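Local structure of ferritin (Mycoplasma penetrans, 7DIE) at residues Ala34-Ser37 with Lys38-Tyr42. The protein probably stores iron as a ferritin, forming a 24-subunit shell that takes up ferrous iron and binds ferric ions. Sequence-based numbering, arbitrary orientation.
Sequences ATVS and KALGY
Ala34 O accepts a hydrogen bond from Lys38 N at 3.0 Å, an ordinary helical i to i+4 bond. Thr35 O accepts one from Ala39 N in the same way. The hydroxyl of Thr35 bonds back to His32 O and is also hydrogen-bonded to Leu75 N of a neighbouring subunit. Val36 O accepts a more bent bond from Leu40 N, 142° at the hydrogen. Val36 has chi1 at 173°, with CG1 opposite the backbone N; this branch runs alongside the Leu40 side chain and meets Leu40 CD1 at 4.0 Å. Ser37 OG hydrogen-bonds back to Leu33 O. Ser37 O accepts a bond from Tyr42 N at 2.9 Å, and Leu40 N adds a weak second one. Ser37 O also lies at the edge of the Tyr42 ring, near the ring plane. Tyr42 N to Ser37 O and Gly41 N to Lys38 O (2.9 Å), with the positive phi of Gly41 (103°), make a Schellman motif. It closes off the last turn where Gly41 leaves helical geometry. Tyr42 then serves as N-cap of helix 43-70. Lys38 NZ forms a salt bridge with Asp43 and bonds to Asp144 of a third subunit, beside a bound iron. Within the four-helix bundle, Ser37 packs between helices 43-70 and 91-118, while Tyr42 touches helices 91-118 and 156-164.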
ATOM      1  N   ALA A  34     -44.190  18.288   8.249  1.00 28.74           N
ATOM      2  CA  ALA A  34     -43.406  18.097   7.031  1.00 30.25           C
ATOM      3  C   ALA A  34     -44.310  18.086   5.801  1.00 27.71           C
ATOM      4  O   ALA A  34     -44.028  18.758   4.809  1.00 26.87           O
ATOM      5  CB  ALA A  34     -42.589  16.805   7.123  1.00 27.95           C
ATOM      6  N   THR A  35     -45.424  17.339   5.856  1.00 26.89           N
ATOM      7  CA  THR A  35     -46.312  17.292   4.692  1.00 27.08           C
ATOM      8  C   THR A  35     -47.004  18.633   4.465  1.00 28.57           C
ATOM      9  O   THR A  35     -47.197  19.053   3.318  1.00 30.83           O
ATOM     10  CB  THR A  35     -47.339  16.156   4.824  1.00 29.79           C
ATOM     11  OG1 THR A  35     -48.261  16.417   5.902  1.00 29.91           O
ATOM     12  CG2 THR A  35     -46.618  14.816   5.079  1.00 26.95           C
ATOM     13  N   VAL A  36     -47.364  19.336   5.539  1.00 28.99           N
ATOM     14  CA  VAL A  36     -47.973  20.656   5.376  1.00 29.39           C
ATOM     15  C   VAL A  36     -46.980  21.620   4.739  1.00 31.61           C
ATOM     16  O   VAL A  36     -47.300  22.328   3.772  1.00 30.85           O
ATOM     17  CB  VAL A  36     -48.475  21.184   6.731  1.00 28.82           C
ATOM     18  CG1 VAL A  36     -48.952  22.638   6.571  1.00 27.63           C
ATOM     19  CG2 VAL A  36     -49.588  20.259   7.273  1.00 25.42           C
ATOM     20  N   SER A  37     -45.749  21.646   5.269  1.00 26.24           N
ATOM     21  CA  SER A  37     -44.707  22.539   4.756  1.00 27.42           C
ATOM     22  C   SER A  37     -44.460  22.290   3.275  1.00 30.81           C
ATOM     23  O   SER A  37     -44.331  23.235   2.480  1.00 30.89           O
ATOM     24  CB  SER A  37     -43.403  22.312   5.541  1.00 26.01           C
ATOM     25  OG  SER A  37     -43.538  22.693   6.907  1.00 28.66           O
ATOM     26  N   LYS A  38     -44.366  21.012   2.886  1.00 30.30           N
ATOM     27  CA  LYS A  38     -44.129  20.683   1.482  1.00 28.13           C
ATOM     28  C   LYS A  38     -45.273  21.181   0.605  1.00 31.65           C
ATOM     29  O   LYS A  38     -45.048  21.768  -0.464  1.00 30.51           O
ATOM     30  CB  LYS A  38     -43.959  19.169   1.326  1.00 28.12           C
ATOM     31  CG  LYS A  38     -43.727  18.718  -0.131  1.00 30.21           C
ATOM     32  CD  LYS A  38     -42.429  19.274  -0.669  1.00 36.38           C
ATOM     33  CE  LYS A  38     -42.210  18.889  -2.139  1.00 46.87           C
ATOM     34  NZ  LYS A  38     -41.053  19.652  -2.737  1.00 46.58           N
ATOM     35  N   ALA A  39     -46.512  20.954   1.046  1.00 30.90           N
ATOM     36  CA  ALA A  39     -47.674  21.382   0.270  1.00 32.24           C
ATOM     37  C   ALA A  39     -47.734  22.899   0.147  1.00 36.55           C
ATOM     38  O   ALA A  39     -48.302  23.425  -0.818  1.00 34.42           O
ATOM     39  CB  ALA A  39     -48.950  20.853   0.917  1.00 31.80           C
ATOM     40  N   LEU A  40     -47.158  23.615   1.110  1.00 32.69           N
ATOM     41  CA  LEU A  40     -47.064  25.067   1.046  1.00 29.92           C
ATOM     42  C   LEU A  40     -45.922  25.543   0.164  1.00 34.11           C
ATOM     43  O   LEU A  40     -45.786  26.753  -0.042  1.00 32.93           O
ATOM     44  CB  LEU A  40     -46.894  25.651   2.453  1.00 31.97           C
ATOM     45  CG  LEU A  40     -48.119  25.584   3.367  1.00 30.02           C
ATOM     46  CD1 LEU A  40     -47.735  25.960   4.805  1.00 31.38           C
ATOM     47  CD2 LEU A  40     -49.244  26.470   2.841  1.00 36.61           C
ATOM     48  N   GLY A  41     -45.100  24.632  -0.351  1.00 30.81           N
ATOM     49  CA  GLY A  41     -44.014  24.995  -1.241  1.00 29.14           C
ATOM     50  C   GLY A  41     -42.635  25.006  -0.620  1.00 32.09           C
ATOM     51  O   GLY A  41     -41.689  25.460  -1.274  1.00 30.55           O
ATOM     52  N   TYR A  42     -42.486  24.517   0.613  1.00 29.89           N
ATOM     53  CA  TYR A  42     -41.238  24.617   1.377  1.00 29.90           C
ATOM     54  C   TYR A  42     -40.605  23.233   1.494  1.00 30.52           C
ATOM     55  O   TYR A  42     -40.719  22.564   2.518  1.00 29.68           O
ATOM     56  CB  TYR A  42     -41.504  25.231   2.756  1.00 29.11           C
ATOM     57  CG  TYR A  42     -41.907  26.691   2.668  1.00 28.99           C
ATOM     58  CD1 TYR A  42     -43.240  27.063   2.472  1.00 31.38           C
ATOM     59  CD2 TYR A  42     -40.950  27.693   2.762  1.00 30.90           C
ATOM     60  CE1 TYR A  42     -43.599  28.410   2.383  1.00 31.80           C
ATOM     61  CE2 TYR A  42     -41.298  29.027   2.676  1.00 30.13           C
ATOM     62  CZ  TYR A  42     -42.610  29.383   2.479  1.00 33.11           C
ATOM     63  OH  TYR A  42     -42.913  30.726   2.396  1.00 35.80           O
TER